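Long-range contacts in RNA-binding protein RO60 (Deinococcus radiodurans, PDB 2NVO), which binds several small RNAs that accumulate during recovery from ultraviolet irradiation and contributes to the resistance of the bacterium to that radiation: residues A361-L367 and E403-M409; N389-A394 and L426-M430; D456-F460 and A489-I493. The contacts are given in a common frame with arbitrary orientation. Numbering follows the deposited sequence.

All three contacts lie in the VWFA-like domain, which closes the helical-repeat horseshoe into a ring. Contacts 1 and 3, parallel strand pairs in one sheet, touch with centres 9 Å apart; the strand order is 491-496, 459-464, 364-369, 405-411. Contact 2 sits off the sheet, its centre 16 Å from that of contact 1 and 22 Å from that of contact 3. Its helix 388-402 is the crossover between the two strands of contact 1, and its partner 426-430 follows the second strand, so the two contacts interleave along the chain; contact 3 comes later. Contacts 1 and 3 thus tie adjoining strands, and contact 2 packs two helices beside the sheet, in the metal-binding domain.

Contact 1: A361-L367 and E403-M409; sequences ANTRHLL and EPDALTM
Two parallel strands of the VWFA-like domain pair here, outer members of the beta-alpha-beta unit formed by strand 364-369, helix 388-402 and strand 405-411. Their axes approach to 4.6 Å at 10°, with His365 opposite Ala406, Leu366 opposite Leu407 and Leu367 opposite Thr408 (CA-CA 4.5, 5.0 and 4.7 Å). Four backbone hydrogen bonds alternate: His365 N to Asp405 O (2.9 Å), Leu407 N to His365 O (3.1 Å), Leu367 N to Leu407 O (2.9 Å) and Met409 N to Leu367 O (2.8 Å). Glu403, just past the helix with chi1 and chi2 both m, turns its carboxylate onto the other backbone: OE2 accepts from Ala361 N (2.7 Å) and OE1 from Thr363 N (3.2 Å). Its CG lies over the His365 ring face, 4.1 Å from the centroid, a CH-pi contact. Leu366 CD1 meets Leu407 CD2 (3.5 Å) and Met409 CG (3.6 Å) on one face, all three side chains touching Trp449. Leu367, on the other face, packs on helix 388-402. Arg364 NH2 forms a salt bridge with Asp405 OD1 (2.7 Å), so charge pairing holds the N-terminal end, and leucine and methionine pack further along beside the continuing backbone bonds.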
ATOM      1  N   ALA A 361     -13.523  11.021  -2.181  1.00 15.04           N
ATOM      2  CA  ALA A 361     -13.546  11.828  -0.973  1.00 14.45           C
ATOM      3  C   ALA A 361     -14.947  12.397  -0.771  1.00 15.10           C
ATOM      4  O   ALA A 361     -15.347  12.679   0.352  1.00 17.49           O
ATOM      5  CB  ALA A 361     -12.546  12.964  -1.073  1.00 10.71           C
ATOM      6  N   ASN A 362     -15.661  12.582  -1.873  1.00 13.82           N
ATOM      7  CA  ASN A 362     -16.911  13.317  -1.873  1.00 18.28           C
ATOM      8  C   ASN A 362     -16.721  14.756  -1.408  1.00 17.17           C
ATOM      9  O   ASN A 362     -17.489  15.266  -0.603  1.00 15.87           O
ATOM     10  CB  ASN A 362     -17.962  12.605  -1.014  1.00 20.19           C
ATOM     11  CG  ASN A 362     -19.349  13.133  -1.259  1.00 27.70           C
ATOM     12  OD1 ASN A 362     -19.673  13.562  -2.372  1.00 31.89           O
ATOM     13  ND2 ASN A 362     -20.183  13.118  -0.223  1.00 32.29           N
ATOM     14  N   THR A 363     -15.677  15.401  -1.914  1.00 15.50           N
ATOM     15  CA  THR A 363     -15.412  16.802  -1.628  1.00 11.95           C
ATOM     16  C   THR A 363     -15.162  17.492  -2.959  1.00 12.46           C
ATOM     17  O   THR A 363     -14.927  16.831  -3.981  1.00 13.71           O
ATOM     18  CB  THR A 363     -14.183  16.999  -0.719  1.00 13.19           C
ATOM     19  OG1 THR A 363     -12.999  16.608  -1.423  1.00 14.58           O
ATOM     20  CG2 THR A 363     -14.299  16.167   0.569  1.00 16.69           C
ATOM     21  N   ARG A 364     -15.243  18.813  -2.954  1.00  8.43           N
ATOM     22  CA  ARG A 364     -15.054  19.580  -4.164  1.00 12.86           C
ATOM     23  C   ARG A 364     -13.572  19.888  -4.294  1.00  9.88           C
ATOM     24  O   ARG A 364     -12.984  20.508  -3.425  1.00 10.86           O
ATOM     25  CB  ARG A 364     -15.891  20.856  -4.131  1.00 15.78           C
ATOM     26  CG  ARG A 364     -17.386  20.551  -3.930  1.00 18.15           C
ATOM     27  CD  ARG A 364     -18.168  21.812  -3.683  1.00 22.41           C
ATOM     28  NE  ARG A 364     -17.819  22.820  -4.670  1.00 27.40           N
ATOM     29  CZ  ARG A 364     -18.309  22.879  -5.905  1.00 29.81           C
ATOM     30  NH1 ARG A 364     -19.206  21.986  -6.331  1.00 30.50           N
ATOM     31  NH2 ARG A 364     -17.904  23.851  -6.715  1.00 33.42           N
ATOM     32  N   HIS A 365     -12.981  19.426  -5.383  1.00 11.85           N
ATOM     33  CA  HIS A 365     -11.522  19.462  -5.550  1.00  9.78           C
ATOM     34  C   HIS A 365     -11.130  20.509  -6.562  1.00  8.83           C
ATOM     35  O   HIS A 365     -11.839  20.716  -7.543  1.00  9.92           O
ATOM     36  CB  HIS A 365     -11.017  18.090  -6.054  1.00  9.01           C
ATOM     37  CG  HIS A 365     -10.939  17.042  -4.991  1.00  9.96           C
ATOM     38  ND1 HIS A 365      -9.778  16.356  -4.705  1.00 12.37           N
ATOM     39  CD2 HIS A 365     -11.876  16.566  -4.133  1.00 10.48           C
ATOM     40  CE1 HIS A 365      -9.998  15.506  -3.717  1.00 11.15           C
ATOM     41  NE2 HIS A 365     -11.266  15.614  -3.355  1.00 13.23           N
ATOM     42  N   LEU A 366      -9.988  21.161  -6.332  1.00  7.63           N
ATOM     43  CA  LEU A 366      -9.336  21.955  -7.356  1.00  5.65           C
ATOM     44  C   LEU A 366      -7.934  21.351  -7.487  1.00  5.80           C
ATOM     45  O   LEU A 366      -7.176  21.340  -6.520  1.00  5.12           O
ATOM     46  CB  LEU A 366      -9.227  23.417  -6.937  1.00  6.25           C
ATOM     47  CG  LEU A 366      -8.652  24.400  -7.950  1.00  9.37           C
ATOM     48  CD1 LEU A 366      -9.474  24.432  -9.193  1.00 13.20           C
ATOM     49  CD2 LEU A 366      -8.533  25.835  -7.373  1.00 10.44           C
ATOM     50  N   LEU A 367      -7.622  20.842  -8.669  1.00  5.12           N
ATOM     51  CA  LEU A 367      -6.338  20.158  -8.907  1.00  6.62           C
ATOM     52  C   LEU A 367      -5.483  21.125  -9.703  1.00  5.69           C
ATOM     53  O   LEU A 367      -5.904  21.609 -10.741  1.00  8.75           O
ATOM     54  CB  LEU A 367      -6.545  18.852  -9.690  1.00  5.99           C
ATOM     55  CG  LEU A 367      -6.635  17.503  -8.965  1.00  6.65           C
ATOM     56  CD1 LEU A 367      -7.705  17.519  -7.889  1.00  5.12           C
ATOM     57  CD2 LEU A 367      -6.861  16.355  -9.955  1.00  5.33           C
ATOM     58  N   GLU A 403     -15.411  12.588  -8.126  1.00 12.39           N
ATOM     59  CA  GLU A 403     -15.689  13.545  -7.068  1.00 14.02           C
ATOM     60  C   GLU A 403     -16.887  14.413  -7.463  1.00 14.29           C
ATOM     61  O   GLU A 403     -17.172  14.560  -8.650  1.00 13.01           O
ATOM     62  CB  GLU A 403     -14.463  14.417  -6.785  1.00 11.01           C
ATOM     63  CG  GLU A 403     -13.236  13.651  -6.272  1.00 10.12           C
ATOM     64  CD  GLU A 403     -13.442  13.057  -4.879  1.00 13.94           C
ATOM     65  OE1 GLU A 403     -14.377  13.511  -4.177  1.00 11.76           O
ATOM     66  OE2 GLU A 403     -12.653  12.154  -4.478  1.00 11.43           O
ATOM     67  N   PRO A 404     -17.587  14.978  -6.464  1.00 15.50           N
ATOM     68  CA  PRO A 404     -18.776  15.826  -6.668  1.00 17.42           C
ATOM     69  C   PRO A 404     -18.438  16.945  -7.619  1.00 20.60           C
ATOM     70  O   PRO A 404     -19.216  17.317  -8.500  1.00 18.01           O
ATOM     71  CB  PRO A 404     -19.025  16.437  -5.288  1.00 22.05           C
ATOM     72  CG  PRO A 404     -18.329  15.573  -4.333  1.00 17.47           C
ATOM     73  CD  PRO A 404     -17.277  14.775  -5.041  1.00 12.95           C
ATOM     74  N   ASP A 405     -17.251  17.501  -7.420  1.00 17.79           N
ATOM     75  CA  ASP A 405     -16.780  18.524  -8.313  1.00 20.14           C
ATOM     76  C   ASP A 405     -15.267  18.478  -8.381  1.00 15.12           C
ATOM     77  O   ASP A 405     -14.586  18.086  -7.434  1.00 16.18           O
ATOM     78  CB  ASP A 405     -17.244  19.893  -7.837  1.00 22.18           C
ATOM     79  CG  ASP A 405     -17.477  20.858  -8.981  1.00 27.72           C
ATOM     80  OD1 ASP A 405     -17.866  22.010  -8.689  1.00 32.96           O
ATOM     81  OD2 ASP A 405     -17.287  20.478 -10.164  1.00 26.28           O
ATOM     82  N   ALA A 406     -14.738  18.870  -9.521  1.00 17.07           N
ATOM     83  CA  ALA A 406     -13.300  18.919  -9.676  1.00 13.71           C
ATOM     84  C   ALA A 406     -13.044  19.896 -10.797  1.00 12.19           C
ATOM     85  O   ALA A 406     -13.790  19.958 -11.755  1.00 13.68           O
ATOM     86  CB  ALA A 406     -12.770  17.561 -10.026  1.00 11.19           C
ATOM     87  N   LEU A 407     -12.008  20.691 -10.663  1.00  9.54           N
ATOM     88  CA  LEU A 407     -11.647  21.575 -11.739  1.00  9.26           C
ATOM     89  C   LEU A 407     -10.135  21.429 -11.798  1.00  7.92           C
ATOM     90  O   LEU A 407      -9.519  21.391 -10.748  1.00  5.32           O
ATOM     91  CB  LEU A 407     -12.029  23.004 -11.357  1.00  8.60           C
ATOM     92  CG  LEU A 407     -11.421  24.153 -12.162  1.00  9.12           C
ATOM     93  CD1 LEU A 407     -11.869  24.112 -13.597  1.00 10.32           C
ATOM     94  CD2 LEU A 407     -11.831  25.489 -11.534  1.00 12.74           C
ATOM     95  N   THR A 408      -9.559  21.340 -12.996  1.00  8.40           N
ATOM     96  CA  THR A 408      -8.087  21.274 -13.123  1.00 10.53           C
ATOM     97  C   THR A 408      -7.507  22.558 -13.696  1.00  9.42           C
ATOM     98  O   THR A 408      -7.952  23.059 -14.734  1.00 13.11           O
ATOM     99  CB  THR A 408      -7.623  20.110 -13.996  1.00 11.37           C
ATOM    100  OG1 THR A 408      -7.889  20.426 -15.370  1.00 19.26           O
ATOM    101  CG2 THR A 408      -8.342  18.828 -13.600  1.00  8.87           C
ATOM    102  N   MET A 409      -6.528  23.101 -12.982  1.00  9.66           N
ATOM    103  CA  MET A 409      -5.827  24.294 -13.379  1.00  8.68           C
ATOM    104  C   MET A 409      -4.366  23.900 -13.612  1.00  9.92           C
ATOM    105  O   MET A 409      -3.933  22.829 -13.191  1.00  8.39           O
ATOM    106  CB  MET A 409      -5.888  25.341 -12.263  1.00  8.08           C
ATOM    107  CG  MET A 409      -7.314  25.656 -11.776  1.00 11.81           C
ATOM    108  SD  MET A 409      -8.196  26.575 -13.051  1.00 13.64           S
ATOM    109  CE  MET A 409      -7.358  28.152 -12.925  1.00 11.32           C
TER

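Contact 2: N389-A394 and L426-M430; sequences NMAAAA and LESAM
Helix 426-430 crosses helix 389-394 at 111°, with the short axes 8.7 Å apart at closest approach; both segments are regular alpha-helix. Leu426, with chi1 t and chi2 p, lays its end against the first helix: CD1 is 3.6 Å from Ala394 N, 4.0 Å from Ala394 CB and 4.1 Å from Ala393 CB, while CD2 meets Met390 CG at 4.0 Å. One turn on, Ala429 points toward the partner and places its CB 3.9 Å from Ala393 CB. The small alanines let the backbones come close, and Ala393 and Met430 have CA atoms only 5.3 Å apart. This is apolar helix packing within the VWFA-like domain, where helix 388-402 is the crossover between strands 364-369 and 405-411. Helix 315-326 adds Leu319, which touches both Met390 and Leu426. Met430 then gives up the most surface of these residues. Its side chain, chi1 m and chi2 t, runs past Ala393, whose CB is 3.6 Å from Met430 CG, and reaches Met390, an extended t, t side chain whose CG lies 3.7 Å from Met430 SD. Asn389, one turn before Ala393, also lies against Met430, its side chain about 10 Å from the bound calcium ion.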
ATOM      1  N   ASN A 389       3.754  13.597 -15.381  1.00  5.12           N
ATOM      2  CA  ASN A 389       2.688  14.136 -16.223  1.00  5.12           C
ATOM      3  C   ASN A 389       1.580  13.088 -16.417  1.00  6.06           C
ATOM      4  O   ASN A 389       0.415  13.381 -16.223  1.00  5.12           O
ATOM      5  CB  ASN A 389       3.257  14.614 -17.574  1.00  5.64           C
ATOM      6  CG  ASN A 389       2.188  14.865 -18.630  1.00  7.09           C
ATOM      7  OD1 ASN A 389       1.290  15.713 -18.466  1.00  5.87           O
ATOM      8  ND2 ASN A 389       2.312  14.166 -19.753  1.00  8.09           N
ATOM      9  N   MET A 390       1.972  11.859 -16.726  1.00  5.12           N
ATOM     10  CA  MET A 390       1.010  10.769 -16.863  1.00  5.31           C
ATOM     11  C   MET A 390       0.269  10.505 -15.549  1.00  5.63           C
ATOM     12  O   MET A 390      -0.955  10.342 -15.539  1.00  5.12           O
ATOM     13  CB  MET A 390       1.710   9.504 -17.363  1.00  5.39           C
ATOM     14  CG  MET A 390       0.758   8.364 -17.697  1.00  5.12           C
ATOM     15  SD  MET A 390       1.618   6.845 -18.148  1.00  9.74           S
ATOM     16  CE  MET A 390       2.497   7.363 -19.623  1.00  9.79           C
ATOM     17  N   ALA A 391       1.009  10.448 -14.444  1.00  5.12           N
ATOM     18  CA  ALA A 391       0.401  10.172 -13.145  1.00  5.85           C
ATOM     19  C   ALA A 391      -0.625  11.244 -12.764  1.00  6.24           C
ATOM     20  O   ALA A 391      -1.736  10.920 -12.312  1.00  5.12           O
ATOM     21  CB  ALA A 391       1.462  10.034 -12.052  1.00  5.44           C
ATOM     22  N   ALA A 392      -0.240  12.509 -12.916  1.00  5.12           N
ATOM     23  CA  ALA A 392      -1.101  13.637 -12.596  1.00  5.12           C
ATOM     24  C   ALA A 392      -2.358  13.691 -13.497  1.00  7.28           C
ATOM     25  O   ALA A 392      -3.460  14.054 -13.034  1.00  5.12           O
ATOM     26  CB  ALA A 392      -0.310  14.954 -12.680  1.00  5.12           C
ATOM     27  N   ALA A 393      -2.182  13.351 -14.774  1.00  5.12           N
ATOM     28  CA  ALA A 393      -3.305  13.283 -15.705  1.00  5.75           C
ATOM     29  C   ALA A 393      -4.262  12.174 -15.336  1.00  6.52           C
ATOM     30  O   ALA A 393      -5.494  12.355 -15.430  1.00  5.12           O
ATOM     31  CB  ALA A 393      -2.827  13.127 -17.158  1.00  5.78           C
ATOM     32  N   ALA A 394      -3.708  11.026 -14.931  1.00  5.12           N
ATOM     33  CA  ALA A 394      -4.504   9.899 -14.443  1.00  5.12           C
ATOM     34  C   ALA A 394      -5.335  10.305 -13.211  1.00  6.36           C
ATOM     35  O   ALA A 394      -6.557  10.068 -13.159  1.00  5.12           O
ATOM     36  CB  ALA A 394      -3.591   8.681 -14.112  1.00  5.12           C
ATOM     37  N   LEU A 426      -6.536   9.381 -21.135  1.00 11.85           N
ATOM     38  CA  LEU A 426      -5.281   9.586 -20.429  1.00 11.62           C
ATOM     39  C   LEU A 426      -4.354  10.389 -21.327  1.00  9.94           C
ATOM     40  O   LEU A 426      -3.741  11.358 -20.909  1.00  9.06           O
ATOM     41  CB  LEU A 426      -4.654   8.236 -20.076  1.00 10.88           C
ATOM     42  CG  LEU A 426      -3.301   8.342 -19.357  1.00  8.57           C
ATOM     43  CD1 LEU A 426      -3.426   9.225 -18.087  1.00  7.35           C
ATOM     44  CD2 LEU A 426      -2.744   6.966 -19.024  1.00 10.92           C
ATOM     45  N   GLU A 427      -4.275   9.983 -22.584  1.00 10.92           N
ATOM     46  CA  GLU A 427      -3.418  10.652 -23.560  1.00 13.75           C
ATOM     47  C   GLU A 427      -3.794  12.122 -23.830  1.00 12.22           C
ATOM     48  O   GLU A 427      -2.927  12.978 -23.870  1.00 10.33           O
ATOM     49  CB  GLU A 427      -3.395   9.849 -24.869  1.00 20.16           C
ATOM     50  CG  GLU A 427      -3.499   8.319 -24.670  1.00 23.87           C
ATOM     51  CD  GLU A 427      -4.943   7.835 -24.439  1.00 23.43           C
ATOM     52  OE1 GLU A 427      -5.831   8.091 -25.294  1.00 30.01           O
ATOM     53  OE2 GLU A 427      -5.188   7.179 -23.415  1.00 20.69           O
ATOM     54  N   SER A 428      -5.084  12.429 -23.984  1.00 13.86           N
ATOM     55  CA  SER A 428      -5.458  13.814 -24.260  1.00 13.15           C
ATOM     56  C   SER A 428      -5.306  14.703 -23.016  1.00 10.70           C
ATOM     57  O   SER A 428      -4.940  15.870 -23.120  1.00 10.55           O
ATOM     58  CB  SER A 428      -6.870  13.916 -24.885  1.00 12.83           C
ATOM     59  OG  SER A 428      -7.871  13.430 -24.009  1.00 11.78           O
ATOM     60  N   ALA A 429      -5.577  14.147 -21.841  1.00  9.95           N
ATOM     61  CA  ALA A 429      -5.357  14.867 -20.582  1.00  8.47           C
ATOM     62  C   ALA A 429      -3.860  15.170 -20.382  1.00  8.35           C
ATOM     63  O   ALA A 429      -3.491  16.244 -19.943  1.00  5.58           O
ATOM     64  CB  ALA A 429      -5.876  14.056 -19.416  1.00  5.97           C
ATOM     65  N   MET A 430      -3.011  14.197 -20.691  1.00  8.29           N
ATOM     66  CA  MET A 430      -1.570  14.408 -20.581  1.00  7.73           C
ATOM     67  C   MET A 430      -1.126  15.620 -21.395  1.00  9.33           C
ATOM     68  O   MET A 430      -0.345  16.444 -20.923  1.00  9.71           O
ATOM     69  CB  MET A 430      -0.803  13.149 -21.024  1.00  8.27           C
ATOM     70  CG  MET A 430      -0.777  12.049 -19.971  1.00  8.07           C
ATOM     71  SD  MET A 430      -0.007  10.545 -20.589  1.00 10.97           S
ATOM     72  CE  MET A 430       1.660  11.137 -20.897  1.00 10.88           C
TER

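Contact 3: D456-F460 and A489-I493; sequences DVDTF and APKLI
Three short backbone hydrogen bonds, each 2.8 Å, join these segments: Lys491 N to Asp458 O, Phe460 N to Lys491 O, and Ile493 N to Phe460 O. They set a parallel register of Thr459 opposite Lys491 and Phe460 opposite Leu492, with CA-CA distances of 4.9 and 4.7 Å. Just ahead of the strands, Asp458 and Pro490 have CA atoms 4.5 Å apart. A water there donates to Asp458 OD1 (3.1 Å) and weakly to Ala489 O (3.4 Å), while the other carboxylate oxygen of Asp458 accepts from the backbone N of Arg364. Leu492 CA adds a CA-H...O contact to Phe460 O at 3.4 Å. Pro490 points toward the first segment, and its CG sits 3.6 Å from Phe460 CE2, at the ring edge; the ring has chi1 m and chi2 near -91°. On this face Leu492, chi1 t and chi2 p, brings CD1 to 3.8 Å from Phe460 CB. On the opposite face, Thr459 CG2 is 4.2 Å from Ile493 CD1. The pair brackets helix 475-486 in a beta-alpha-beta unit of the VWFA-like domain. Phe460 and Leu492 face helix 445-452, Thr459 and Ile493 face helix 522-530, and strands 364-369 and 512-517 flank the two.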
ATOM      1  N   ASP A 456     -15.891  27.952  -4.433  1.00 17.12           N
ATOM      2  CA  ASP A 456     -15.975  27.080  -3.270  1.00 18.70           C
ATOM      3  C   ASP A 456     -15.160  25.807  -3.523  1.00 15.26           C
ATOM      4  O   ASP A 456     -15.474  25.030  -4.416  1.00 16.92           O
ATOM      5  CB  ASP A 456     -17.430  26.723  -2.957  1.00 24.04           C
ATOM      6  CG  ASP A 456     -18.166  27.840  -2.212  1.00 31.59           C
ATOM      7  OD1 ASP A 456     -19.133  28.398  -2.782  1.00 36.67           O
ATOM      8  OD2 ASP A 456     -17.780  28.162  -1.060  1.00 30.92           O
ATOM      9  N   VAL A 457     -14.127  25.606  -2.716  1.00 15.81           N
ATOM     10  CA  VAL A 457     -13.238  24.443  -2.827  1.00 12.26           C
ATOM     11  C   VAL A 457     -13.031  23.830  -1.453  1.00 10.16           C
ATOM     12  O   VAL A 457     -12.730  24.540  -0.503  1.00 10.60           O
ATOM     13  CB  VAL A 457     -11.863  24.867  -3.401  1.00 11.01           C
ATOM     14  CG1 VAL A 457     -10.852  23.683  -3.383  1.00  7.49           C
ATOM     15  CG2 VAL A 457     -12.035  25.429  -4.817  1.00 11.31           C
ATOM     16  N   ASP A 458     -13.212  22.518  -1.336  1.00  8.53           N
ATOM     17  CA  ASP A 458     -12.918  21.819  -0.097  1.00  9.11           C
ATOM     18  C   ASP A 458     -11.458  21.339  -0.050  1.00 10.10           C
ATOM     19  O   ASP A 458     -10.791  21.438   0.984  1.00 10.22           O
ATOM     20  CB  ASP A 458     -13.817  20.589   0.043  1.00 10.37           C
ATOM     21  CG  ASP A 458     -15.283  20.943   0.101  1.00 11.82           C
ATOM     22  OD1 ASP A 458     -15.613  21.859   0.871  1.00 11.56           O
ATOM     23  OD2 ASP A 458     -16.075  20.309  -0.627  1.00 11.35           O
ATOM     24  N   THR A 459     -10.981  20.801  -1.172  1.00  9.39           N
ATOM     25  CA  THR A 459      -9.670  20.135  -1.203  1.00  7.94           C
ATOM     26  C   THR A 459      -8.827  20.650  -2.359  1.00  5.52           C
ATOM     27  O   THR A 459      -9.229  20.531  -3.508  1.00  8.34           O
ATOM     28  CB  THR A 459      -9.863  18.628  -1.415  1.00  9.42           C
ATOM     29  OG1 THR A 459     -10.895  18.147  -0.532  1.00 12.71           O
ATOM     30  CG2 THR A 459      -8.549  17.882  -1.158  1.00  7.30           C
ATOM     31  N   PHE A 460      -7.691  21.263  -2.059  1.00  5.45           N
ATOM     32  CA  PHE A 460      -6.765  21.699  -3.108  1.00  6.39           C
ATOM     33  C   PHE A 460      -5.708  20.604  -3.248  1.00  5.12           C
ATOM     34  O   PHE A 460      -5.228  20.108  -2.237  1.00  6.01           O
ATOM     35  CB  PHE A 460      -6.074  23.007  -2.688  1.00  7.07           C
ATOM     36  CG  PHE A 460      -6.991  24.218  -2.706  1.00  7.49           C
ATOM     37  CD1 PHE A 460      -7.106  25.003  -3.836  1.00  7.43           C
ATOM     38  CD2 PHE A 460      -7.730  24.554  -1.584  1.00  8.34           C
ATOM     39  CE1 PHE A 460      -7.943  26.115  -3.841  1.00  8.33           C
ATOM     40  CE2 PHE A 460      -8.560  25.679  -1.574  1.00  9.11           C
ATOM     41  CZ  PHE A 460      -8.674  26.443  -2.696  1.00  8.19           C
ATOM     42  N   ALA A 489     -12.900  26.384   5.832  1.00 20.54           N
ATOM     43  CA  ALA A 489     -11.483  26.059   5.855  1.00 21.00           C
ATOM     44  C   ALA A 489     -11.166  24.844   4.968  1.00 18.97           C
ATOM     45  O   ALA A 489     -11.499  23.705   5.304  1.00 17.76           O
ATOM     46  CB  ALA A 489     -11.001  25.839   7.287  1.00 22.00           C
ATOM     47  N   PRO A 490     -10.509  25.081   3.823  1.00 16.23           N
ATOM     48  CA  PRO A 490     -10.280  23.927   2.952  1.00 12.52           C
ATOM     49  C   PRO A 490      -8.998  23.195   3.382  1.00 12.72           C
ATOM     50  O   PRO A 490      -8.356  23.577   4.371  1.00 13.75           O
ATOM     51  CB  PRO A 490     -10.066  24.569   1.581  1.00 13.42           C
ATOM     52  CG  PRO A 490      -9.643  26.024   1.872  1.00 16.77           C
ATOM     53  CD  PRO A 490      -9.760  26.259   3.369  1.00 18.70           C
ATOM     54  N   LYS A 491      -8.619  22.168   2.635  1.00 11.50           N
ATOM     55  CA  LYS A 491      -7.365  21.469   2.897  1.00  8.14           C
ATOM     56  C   LYS A 491      -6.459  21.578   1.674  1.00  7.75           C
ATOM     57  O   LYS A 491      -6.925  21.810   0.567  1.00  7.33           O
ATOM     58  CB  LYS A 491      -7.624  19.997   3.222  1.00 10.26           C
ATOM     59  CG  LYS A 491      -8.341  19.759   4.550  1.00 12.12           C
ATOM     60  CD  LYS A 491      -8.582  18.280   4.762  1.00 12.56           C
ATOM     61  CE  LYS A 491      -9.099  17.979   6.159  1.00 16.96           C
ATOM     62  NZ  LYS A 491     -10.419  18.600   6.361  1.00 16.37           N
ATOM     63  N   LEU A 492      -5.166  21.390   1.881  1.00  8.99           N
ATOM     64  CA  LEU A 492      -4.212  21.413   0.770  1.00  5.89           C
ATOM     65  C   LEU A 492      -3.359  20.142   0.805  1.00  5.12           C
ATOM     66  O   LEU A 492      -2.819  19.788   1.853  1.00  5.12           O
ATOM     67  CB  LEU A 492      -3.299  22.635   0.887  1.00  5.93           C
ATOM     68  CG  LEU A 492      -2.073  22.602  -0.035  1.00  5.12           C
ATOM     69  CD1 LEU A 492      -2.525  22.648  -1.497  1.00  5.52           C
ATOM     70  CD2 LEU A 492      -1.102  23.752   0.302  1.00  6.05           C
ATOM     71  N   ILE A 493      -3.251  19.463  -0.333  1.00  5.12           N
ATOM     72  CA  ILE A 493      -2.349  18.314  -0.463  1.00  5.16           C
ATOM     73  C   ILE A 493      -1.341  18.708  -1.533  1.00  5.12           C
ATOM     74  O   ILE A 493      -1.728  19.156  -2.599  1.00  5.12           O
ATOM     75  CB  ILE A 493      -3.080  17.037  -0.948  1.00  5.81           C
ATOM     76  CG1 ILE A 493      -4.273  16.676  -0.030  1.00  5.73           C
ATOM     77  CG2 ILE A 493      -2.090  15.851  -1.066  1.00  5.95           C
ATOM     78  CD1 ILE A 493      -5.133  15.546  -0.541  1.00  7.08           C
TER
HETATM   79  O   HOH W   1     -14.162  23.033   3.334  1.00 23.04           O